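Local coordinates for protein bifunctional pinoresinol-lariciresinol reductase 1 (Thuja plicata, PDB 1QYD) that reduces the lignan pinoresinol with NADPH to lariciresinol and then to secoisolariciresinol, with a preference among enantiomers, at residues 204-209 with 295-300; 112-117 with 152-157; 4-9 with 28-33; 69-74 with 104-109. All coordinates share one frame; numbering follows the deposited sequence.

How the interactions relate
Interaction 2 is the most deeply buried of the four. It joins the edge strand of the large parallel sheet to that of the smaller sheet, mainly by backbone bonds and apolar side chains. Interaction 3 is a regular parallel strand pair within the large sheet, buried on one side and open towards R6. Interaction 1 joins the end of helix 197-207 to the loop after helix 293-296, with a ring, an aliphatic chain and an ion pair. Interaction 4 is a peripheral, mostly apolar contact between helix ends. T204 of interaction 1 touches V155 and F117 of interaction 2. D209 reaches S5 of interaction 3, whose L8 meets L74 of interaction 4.

Interaction 1 (204-209 with 295-300); sequences TIKSID and KLYPEV
K206 NZ makes a salt bridge with E299 OE2 at 2.7 Å. The two side chains meet tip to tip. The ammonium lies on the syn side of OE2, 25° out of the carboxylate plane. E299 OE1 is also near, 3.1 Å from K206 NZ, but the bond is to OE2. E299 is exposed, and solvent would probably weaken the pair. The E299 chain bends at its second torsion (chi2 81°), which turns the carboxylate towards the lysine. On the way out, K206 slides past V300 in the opposite direction, with K206 CD 3.5 Å from V300 CG2.

The base of the same lysine lies on Y297. K206 CB stands 3.9 Å from the ring centroid, almost exactly on the ring normal, as a CH-pi contact. L296 CB lies over the opposite face, so the ring is held between two methylenes. Y297 is the first residue past helix 293-296, which follows an edge strand of the smaller parallel sheet. Its ring points back to the last turn of helix 197-207. There its OH is 3.1 Å from K206 O and 3.4 Å from S207 CA. An alanine in place of Y297 would probably open a gap beneath the aliphatic part of K206 and leave that chain freer to turn. Y203 and M218 also touch the Y297 side chain.

S207 turns its hydroxyl back along its own helix. S207 OG donates to T204 O at 2.7 Å, tilted 29° from the carbonyl plane. S207 O is taken by T213 OG1.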
# COMPACT_ATOMS: atom_id res chain seq x y z
N THR A 204 0.88 26.52 10.89
CA THR A 204 1.91 26.00 10.01
C THR A 204 2.46 27.13 9.16
O THR A 204 3.64 27.04 8.84
CB THR A 204 1.45 24.87 9.04
OG1 THR A 204 0.42 25.39 8.24
CG2 THR A 204 0.90 23.67 9.73
N ILE A 205 1.72 28.20 8.80
CA ILE A 205 2.35 29.25 8.02
C ILE A 205 3.21 30.17 8.89
O ILE A 205 4.11 30.87 8.39
CB ILE A 205 1.24 29.99 7.23
CG1 ILE A 205 1.04 29.21 5.97
CG2 ILE A 205 1.60 31.36 6.73
CD1 ILE A 205 0.28 27.89 6.17
N LYS A 206 2.99 30.13 10.21
CA LYS A 206 3.84 30.82 11.18
C LYS A 206 5.12 30.03 11.57
O LYS A 206 6.07 30.62 12.06
CB LYS A 206 3.02 31.13 12.43
CG LYS A 206 1.87 32.08 12.12
CD LYS A 206 1.52 32.89 13.35
CE LYS A 206 0.63 34.00 12.88
NZ LYS A 206 0.79 35.16 13.69
N SER A 207 5.19 28.70 11.38
CA SER A 207 6.40 27.94 11.61
C SER A 207 7.42 28.19 10.50
O SER A 207 8.61 28.37 10.77
CB SER A 207 6.10 26.46 11.65
OG SER A 207 5.46 25.95 10.49
N ILE A 208 6.87 28.22 9.28
CA ILE A 208 7.45 28.31 7.96
C ILE A 208 8.83 28.89 7.81
O ILE A 208 9.72 28.25 7.25
CB ILE A 208 6.38 29.04 7.11
CG1 ILE A 208 5.58 27.95 6.46
CG2 ILE A 208 6.90 29.95 6.02
CD1 ILE A 208 4.61 28.47 5.37
N ASP A 209 8.98 30.11 8.32
CA ASP A 209 10.23 30.84 8.25
C ASP A 209 10.96 30.92 9.59
O ASP A 209 12.02 31.55 9.65
CB ASP A 209 9.97 32.27 7.75
CG ASP A 209 9.11 32.41 6.50
OD1 ASP A 209 9.36 31.72 5.51
OD2 ASP A 209 8.20 33.22 6.51
N LYS A 295 2.88 28.03 22.36
CA LYS A 295 3.89 28.74 23.14
C LYS A 295 4.59 29.80 22.28
O LYS A 295 4.64 30.98 22.63
CB LYS A 295 4.98 27.79 23.67
CG LYS A 295 4.81 27.05 25.00
CD LYS A 295 5.98 26.06 25.17
CE LYS A 295 5.83 25.26 26.48
NZ LYS A 295 6.90 24.29 26.72
N LEU A 296 5.10 29.34 21.12
CA LEU A 296 5.79 30.16 20.12
C LEU A 296 4.98 31.32 19.57
O LEU A 296 5.47 32.45 19.46
CB LEU A 296 6.19 29.32 18.93
CG LEU A 296 7.27 28.28 19.01
CD1 LEU A 296 6.99 27.18 18.00
CD2 LEU A 296 8.60 28.97 18.82
N TYR A 297 3.72 31.05 19.22
CA TYR A 297 2.92 32.10 18.64
C TYR A 297 1.80 32.36 19.62
O TYR A 297 0.68 31.87 19.44
CB TYR A 297 2.43 31.64 17.26
CG TYR A 297 3.57 31.06 16.46
CD1 TYR A 297 4.67 31.85 16.08
CD2 TYR A 297 3.59 29.70 16.23
CE1 TYR A 297 5.79 31.24 15.50
CE2 TYR A 297 4.70 29.10 15.65
CZ TYR A 297 5.80 29.86 15.28
OH TYR A 297 6.88 29.23 14.70
N PRO A 298 2.08 33.08 20.71
CA PRO A 298 1.13 33.34 21.78
C PRO A 298 0.01 34.25 21.29
O PRO A 298 -1.15 34.11 21.67
CB PRO A 298 2.02 33.91 22.86
CG PRO A 298 2.98 34.77 22.09
CD PRO A 298 3.32 33.80 20.98
N GLU A 299 0.36 35.15 20.37
CA GLU A 299 -0.55 36.07 19.70
C GLU A 299 -1.66 35.41 18.90
O GLU A 299 -2.78 35.94 18.81
CB GLU A 299 0.31 36.96 18.83
CG GLU A 299 1.54 36.31 18.13
CD GLU A 299 1.28 35.55 16.85
OE1 GLU A 299 2.14 34.76 16.45
OE2 GLU A 299 0.23 35.75 16.25
N VAL A 300 -1.38 34.24 18.33
CA VAL A 300 -2.38 33.51 17.60
C VAL A 300 -3.45 33.10 18.58
O VAL A 300 -3.23 32.82 19.76
CB VAL A 300 -1.80 32.26 16.94
CG1 VAL A 300 -2.82 31.59 16.02
CG2 VAL A 300 -0.65 32.64 16.06

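Interaction 2 (112-117 with 152-157); sequences FLPSEF and YTYVSS
F117 N donates to V155 O at 3.0 Å, with an angle of 138° at the hydrogen. At the other end, T153 N gives F112 O only a weak bond of 3.4 Å. Y152 CA adds a C-H contact to F112 O at 3.2 Å.

The side-chain polar groups find their main partners outside the pair. E116 OE1 forms a salt bridge with R142, a probable NADP(+)-binding residue. Just past the Rossmann edge strand, E116 also neighbours K138, the probable proton acceptor. R142 also makes a cation-pi contact with Y154, whose OH bonds E146 OE1. T153 OG1 bonds R111 NH1 and T213 O. S156 OG bonds G118 O.

F117 CG is anti to the carbonyl carbon (chi1 -54°), which lays the ring beside V155. V155 CG2 lies over the face of the F117 ring, 4.1 Å from its centroid. P114 CG meets the Y154 ring at its edge, in plane, 3.6 Å from CE2. L113 CD2 rests on V155 CG2 at 4.0 Å.

L113 bonds through its backbone to strand 79-82, while the backbones of Y152 and Y154 bond to those of N215 and K216. Helix 133-147 covers F112 and P114, and helix 197-207 packs on L113, V155 and F117.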
# COMPACT_ATOMS: atom_id res chain seq x y z
N PHE A 112 10.82 22.65 4.21
CA PHE A 112 9.89 21.63 3.76
C PHE A 112 9.14 21.06 4.97
O PHE A 112 9.76 20.60 5.94
CB PHE A 112 10.64 20.55 3.08
CG PHE A 112 9.75 19.46 2.52
CD1 PHE A 112 8.54 19.77 1.92
CD2 PHE A 112 10.20 18.15 2.55
CE1 PHE A 112 7.77 18.76 1.35
CE2 PHE A 112 9.43 17.13 1.99
CZ PHE A 112 8.21 17.44 1.38
N LEU A 113 7.81 21.17 4.85
CA LEU A 113 6.83 20.66 5.81
C LEU A 113 6.04 19.53 5.14
O LEU A 113 5.23 19.82 4.24
CB LEU A 113 5.87 21.78 6.27
CG LEU A 113 6.35 22.79 7.32
CD1 LEU A 113 7.09 23.88 6.66
CD2 LEU A 113 5.17 23.46 8.04
N PRO A 114 6.29 18.24 5.46
CA PRO A 114 5.63 17.04 4.91
C PRO A 114 4.15 16.88 5.21
O PRO A 114 3.56 17.74 5.87
CB PRO A 114 6.37 15.82 5.43
CG PRO A 114 7.65 16.36 5.89
CD PRO A 114 7.35 17.79 6.34
N SER A 115 3.57 15.79 4.71
CA SER A 115 2.19 15.46 4.96
C SER A 115 2.13 14.63 6.23
O SER A 115 2.21 13.40 6.22
CB SER A 115 1.60 14.64 3.85
OG SER A 115 0.25 14.45 4.21
N GLU A 116 2.07 15.44 7.30
CA GLU A 116 2.00 15.07 8.71
C GLU A 116 0.56 15.35 9.13
O GLU A 116 -0.41 14.76 8.62
CB GLU A 116 3.02 15.94 9.46
CG GLU A 116 4.49 15.60 9.27
CD GLU A 116 4.89 14.26 9.84
OE1 GLU A 116 4.81 14.08 11.05
OE2 GLU A 116 5.30 13.38 9.08
N PHE A 117 0.40 16.37 9.99
CA PHE A 117 -0.84 16.92 10.54
C PHE A 117 -1.71 15.95 11.39
O PHE A 117 -2.94 16.04 11.40
CB PHE A 117 -1.66 17.52 9.35
CG PHE A 117 -0.91 18.54 8.50
CD1 PHE A 117 -0.36 18.12 7.27
CD2 PHE A 117 -0.73 19.86 8.95
CE1 PHE A 117 0.39 19.03 6.51
CE2 PHE A 117 0.01 20.76 8.18
CZ PHE A 117 0.57 20.34 6.97
N TYR A 152 13.54 20.89 7.64
CA TYR A 152 12.17 20.47 8.03
C TYR A 152 11.52 20.99 9.31
O TYR A 152 12.11 21.53 10.24
CB TYR A 152 12.07 18.92 8.12
CG TYR A 152 13.23 18.20 8.81
CD1 TYR A 152 14.41 18.01 8.09
CD2 TYR A 152 13.15 17.74 10.13
CE1 TYR A 152 15.51 17.37 8.67
CE2 TYR A 152 14.25 17.09 10.72
CZ TYR A 152 15.43 16.91 9.98
OH TYR A 152 16.57 16.30 10.51
N THR A 153 10.20 20.86 9.30
CA THR A 153 9.38 21.15 10.47
C THR A 153 8.31 20.12 10.32
O THR A 153 7.67 20.06 9.27
CB THR A 153 8.72 22.51 10.43
OG1 THR A 153 9.73 23.48 10.21
CG2 THR A 153 7.99 22.78 11.73
N TYR A 154 8.17 19.25 11.32
CA TYR A 154 7.11 18.25 11.26
C TYR A 154 5.95 18.75 12.10
O TYR A 154 6.04 18.89 13.32
CB TYR A 154 7.63 16.92 11.77
CG TYR A 154 8.77 16.37 10.94
CD1 TYR A 154 9.89 15.86 11.58
CD2 TYR A 154 8.71 16.36 9.55
CE1 TYR A 154 10.94 15.31 10.83
CE2 TYR A 154 9.76 15.83 8.80
CZ TYR A 154 10.87 15.30 9.45
OH TYR A 154 11.87 14.71 8.72
N VAL A 155 4.87 19.13 11.43
CA VAL A 155 3.71 19.70 12.08
C VAL A 155 2.77 18.61 12.53
O VAL A 155 1.87 18.23 11.79
CB VAL A 155 2.98 20.66 11.13
CG1 VAL A 155 3.43 22.09 11.39
CG2 VAL A 155 3.29 20.31 9.67
N SER A 156 3.04 18.08 13.75
CA SER A 156 2.20 17.10 14.45
C SER A 156 1.17 17.95 15.18
O SER A 156 1.49 18.72 16.09
CB SER A 156 3.02 16.35 15.44
OG SER A 156 2.22 15.26 15.80
N SER A 157 -0.06 17.85 14.72
CA SER A 157 -1.10 18.80 15.08
C SER A 157 -2.35 18.22 15.74
O SER A 157 -3.26 18.93 16.14
CB SER A 157 -1.42 19.53 13.80
OG SER A 157 -1.99 18.64 12.85

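Interaction 3 (4-9 with 28-33); sequences KSRVLI and GHPTYV
V7 and I9 pack against T31 on the buried face of a parallel strand pair. I9 CD1 lies 3.4 Å from T31 CG2, and V7 CG2 lies 3.3 Å from T31 OG1. V7 CG1 leans across H29 CD2 at 3.7 Å. V7 CG2 takes the crowded position between its own N and carbonyl carbon, which brings it to the threonine. T31 OG1 itself donates to H29 O, from above the carbonyl plane.

The backbone is regular here. V7 N bonds P30 O, Y32 N bonds V7 O, and I9 N bonds Y32 O at 2.9 Å. The strands run 25° from exactly parallel.

The face of L8 and Y32 is only partly open, at Y32. There L8 CD1 touches Y32 CB at 3.9 Å. The loose solvent side lies towards the chain start, where exposed R6 merely brushes P30, CG to CG at 4.1 Å. S5 CB still meets the H29 ring at CD2, while S5 OG bonds D209.

Helix 17-26 lies on the face of V7 and I9 and completes a beta-alpha-beta unit. I9 touches the glycine-rich turn of the GxGxxG type, the probable NADP(+)-binding loop of this Rossmann fold.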
# COMPACT_ATOMS: atom_id res chain seq x y z
N LYS A 4 6.83 38.13 3.30
CA LYS A 4 7.19 37.70 1.94
C LYS A 4 8.06 36.43 1.88
O LYS A 4 9.29 36.46 2.04
CB LYS A 4 7.94 38.82 1.22
CG LYS A 4 7.23 40.16 1.14
CD LYS A 4 7.97 41.11 0.19
CE LYS A 4 7.82 40.71 -1.29
NZ LYS A 4 6.43 40.68 -1.73
N SER A 5 7.44 35.28 1.69
CA SER A 5 8.14 34.01 1.53
C SER A 5 7.36 33.36 0.42
O SER A 5 6.21 33.71 0.18
CB SER A 5 8.06 33.13 2.75
OG SER A 5 8.24 33.93 3.90
N ARG A 6 7.93 32.39 -0.29
CA ARG A 6 7.20 31.85 -1.40
C ARG A 6 6.85 30.41 -1.16
O ARG A 6 7.70 29.53 -1.04
CB ARG A 6 8.05 32.03 -2.64
CG ARG A 6 8.09 33.49 -3.05
CD ARG A 6 8.89 33.71 -4.31
NE ARG A 6 8.69 35.07 -4.79
CZ ARG A 6 9.29 35.52 -5.90
NH1 ARG A 6 10.11 34.73 -6.62
NH2 ARG A 6 9.02 36.77 -6.32
N VAL A 7 5.53 30.19 -1.05
CA VAL A 7 5.13 28.85 -0.69
C VAL A 7 4.45 28.14 -1.82
O VAL A 7 3.75 28.70 -2.65
CB VAL A 7 4.23 28.84 0.62
CG1 VAL A 7 4.79 29.88 1.62
CG2 VAL A 7 2.78 29.15 0.32
N LEU A 8 4.78 26.87 -1.85
CA LEU A 8 4.22 25.99 -2.84
C LEU A 8 3.44 24.97 -2.04
O LEU A 8 4.02 24.30 -1.18
CB LEU A 8 5.34 25.32 -3.62
CG LEU A 8 5.00 24.30 -4.71
CD1 LEU A 8 4.01 24.87 -5.73
CD2 LEU A 8 6.26 23.99 -5.50
N ILE A 9 2.12 24.88 -2.28
CA ILE A 9 1.35 23.85 -1.63
C ILE A 9 0.91 22.87 -2.68
O ILE A 9 0.33 23.16 -3.72
CB ILE A 9 0.12 24.42 -0.90
CG1 ILE A 9 0.57 25.51 0.04
CG2 ILE A 9 -0.50 23.34 0.02
CD1 ILE A 9 -0.38 26.67 0.08
N GLY A 28 0.03 36.92 4.40
CA GLY A 28 0.98 37.62 3.55
C GLY A 28 1.85 36.78 2.62
O GLY A 28 2.63 37.40 1.90
N HIS A 29 1.80 35.45 2.53
CA HIS A 29 2.63 34.69 1.61
C HIS A 29 2.14 34.66 0.17
O HIS A 29 0.98 34.33 -0.07
CB HIS A 29 2.74 33.27 2.12
CG HIS A 29 3.41 33.36 3.46
ND1 HIS A 29 2.97 34.07 4.47
CD2 HIS A 29 4.60 32.80 3.82
CE1 HIS A 29 3.87 33.96 5.42
NE2 HIS A 29 4.85 33.20 5.03
N PRO A 30 2.97 35.05 -0.83
CA PRO A 30 2.76 34.68 -2.24
C PRO A 30 2.68 33.17 -2.37
O PRO A 30 3.65 32.42 -2.20
CB PRO A 30 3.94 35.32 -3.01
CG PRO A 30 4.88 35.84 -1.93
CD PRO A 30 3.95 36.14 -0.75
N THR A 31 1.42 32.75 -2.61
CA THR A 31 1.10 31.35 -2.67
C THR A 31 0.78 30.85 -4.04
O THR A 31 0.08 31.47 -4.82
CB THR A 31 -0.04 31.09 -1.70
OG1 THR A 31 0.51 31.46 -0.45
CG2 THR A 31 -0.50 29.67 -1.59
N TYR A 32 1.42 29.71 -4.24
CA TYR A 32 1.41 28.88 -5.42
C TYR A 32 0.79 27.56 -5.00
O TYR A 32 1.15 27.01 -3.96
CB TYR A 32 2.80 28.55 -5.91
CG TYR A 32 3.72 29.63 -6.43
CD1 TYR A 32 4.12 30.74 -5.66
CD2 TYR A 32 4.23 29.46 -7.71
CE1 TYR A 32 5.05 31.66 -6.18
CE2 TYR A 32 5.15 30.36 -8.25
CZ TYR A 32 5.56 31.47 -7.49
OH TYR A 32 6.51 32.33 -8.05
N VAL A 33 -0.08 26.99 -5.83
CA VAL A 33 -0.69 25.71 -5.54
C VAL A 33 -0.51 24.77 -6.69
O VAL A 33 -1.18 24.83 -7.73
CB VAL A 33 -2.24 25.80 -5.22
CG1 VAL A 33 -2.94 24.45 -5.14
CG2 VAL A 33 -2.41 26.30 -3.81

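Interaction 4 (69-74 with 104-109); sequences RLVDAL and KEAGNI
V71 and A106 bring their CA atoms to 6.1 Å, the nearest backbone approach of the two segments. Residues 69-74 are the last turns of helix 67-74, with regular helix bonds from A73 N to R69 O and from L74 N to L70 O. In the other segment the helix stops after E105. A106 leaves helical angles with psi near 180°, and the chain then turns through G107 and N108 to reach I109. That change of direction lays A106, N108 and I109 along the side of the first helix.

The side-chain contact is mainly apolar. V71 CG1 meets A106 CB at 3.7 Å. V71 CG1 is anti to its backbone N (chi1 -171°), which sends that methyl to the alanine. V71 CG2 only grazes E105 CB, at 4.4 Å. One turn on, L74 CB packs on I109 CD1 at 4.0 Å. The same methyl lies 3.3 Å from L74 O, at the end of the helix. The amide group of N108 also comes near this carbonyl, with N108 CG 3.8 Å from L74 O, but the way its amide is turned is doubtful. An alanine in place of N108 would probably leave L74 O without its nearby polar group and open a gap beside the helix end.

L74 also rests on L99 and A102, and I109 on I103, all of helix 96-105. L74 touches L8 of strand 7-10 as well. Helices 67-74 and 96-105 each lead into one of the adjacent strands 79-82 and 111-113, and this contact joins them at their C-terminal ends.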
# COMPACT_ATOMS: atom_id res chain seq x y z
N ARG A 69 9.88 19.35 -14.26
CA ARG A 69 9.03 20.52 -14.06
C ARG A 69 8.87 20.83 -12.59
O ARG A 69 8.73 21.99 -12.18
CB ARG A 69 7.67 20.29 -14.67
CG ARG A 69 6.74 21.50 -14.64
CD ARG A 69 5.81 21.42 -15.84
NE ARG A 69 5.23 20.10 -15.98
CZ ARG A 69 4.31 19.74 -16.88
NH1 ARG A 69 3.82 20.62 -17.76
NH2 ARG A 69 3.93 18.45 -16.90
N LEU A 70 8.95 19.76 -11.79
CA LEU A 70 8.87 19.86 -10.36
C LEU A 70 10.03 20.71 -9.90
O LEU A 70 9.79 21.74 -9.27
CB LEU A 70 8.91 18.47 -9.86
CG LEU A 70 8.27 18.13 -8.55
CD1 LEU A 70 6.84 18.64 -8.50
CD2 LEU A 70 8.33 16.62 -8.41
N VAL A 71 11.28 20.40 -10.30
CA VAL A 71 12.45 21.21 -9.95
C VAL A 71 12.40 22.63 -10.48
O VAL A 71 12.87 23.56 -9.81
CB VAL A 71 13.74 20.56 -10.47
CG1 VAL A 71 14.92 21.29 -9.90
CG2 VAL A 71 13.89 19.12 -9.98
N ASP A 72 11.78 22.80 -11.66
CA ASP A 72 11.66 24.13 -12.25
C ASP A 72 10.88 25.00 -11.30
O ASP A 72 11.33 26.07 -10.89
CB ASP A 72 10.88 24.18 -13.57
CG ASP A 72 11.49 23.62 -14.84
OD1 ASP A 72 10.75 23.41 -15.79
OD2 ASP A 72 12.69 23.41 -14.89
N ALA A 73 9.72 24.39 -10.97
CA ALA A 73 8.66 24.92 -10.12
C ALA A 73 9.15 25.35 -8.74
O ALA A 73 8.87 26.46 -8.31
CB ALA A 73 7.56 23.82 -10.02
N LEU A 74 9.94 24.45 -8.12
CA LEU A 74 10.49 24.58 -6.78
C LEU A 74 11.55 25.63 -6.70
O LEU A 74 11.80 26.19 -5.64
CB LEU A 74 11.10 23.26 -6.30
CG LEU A 74 10.29 21.96 -6.38
CD1 LEU A 74 11.22 20.78 -6.35
CD2 LEU A 74 9.35 21.85 -5.24
N LYS A 104 15.99 17.75 -3.14
CA LYS A 104 17.41 17.47 -2.98
C LYS A 104 18.20 18.05 -4.14
O LYS A 104 19.17 18.78 -3.98
CB LYS A 104 17.54 15.96 -2.88
CG LYS A 104 18.92 15.33 -2.89
CD LYS A 104 19.87 15.85 -1.81
CE LYS A 104 21.15 15.00 -1.72
NZ LYS A 104 21.96 15.34 -0.56
N GLU A 105 17.70 17.77 -5.33
CA GLU A 105 18.28 18.23 -6.58
C GLU A 105 18.35 19.73 -6.68
O GLU A 105 19.43 20.24 -6.97
CB GLU A 105 17.45 17.73 -7.75
CG GLU A 105 18.21 17.75 -9.06
CD GLU A 105 17.91 16.53 -9.91
OE1 GLU A 105 18.08 15.42 -9.41
OE2 GLU A 105 17.52 16.70 -11.07
N ALA A 106 17.24 20.45 -6.46
CA ALA A 106 17.31 21.90 -6.41
C ALA A 106 18.03 22.27 -5.10
O ALA A 106 18.46 21.38 -4.35
CB ALA A 106 15.87 22.46 -6.47
N GLY A 107 18.25 23.54 -4.75
CA GLY A 107 18.93 23.77 -3.48
C GLY A 107 18.34 24.93 -2.74
O GLY A 107 18.60 25.11 -1.55
N ASN A 108 17.50 25.71 -3.41
CA ASN A 108 16.97 26.91 -2.82
C ASN A 108 15.82 26.80 -1.81
O ASN A 108 15.37 27.85 -1.34
CB ASN A 108 16.58 27.82 -3.98
CG ASN A 108 15.30 27.40 -4.68
OD1 ASN A 108 14.35 28.19 -4.72
ND2 ASN A 108 15.27 26.17 -5.21
N ILE A 109 15.31 25.59 -1.47
CA ILE A 109 14.26 25.46 -0.46
C ILE A 109 14.85 25.60 0.95
O ILE A 109 15.81 24.93 1.34
CB ILE A 109 13.53 24.07 -0.65
CG1 ILE A 109 12.14 24.35 -1.18
CG2 ILE A 109 13.27 23.30 0.64
CD1 ILE A 109 11.93 24.70 -2.65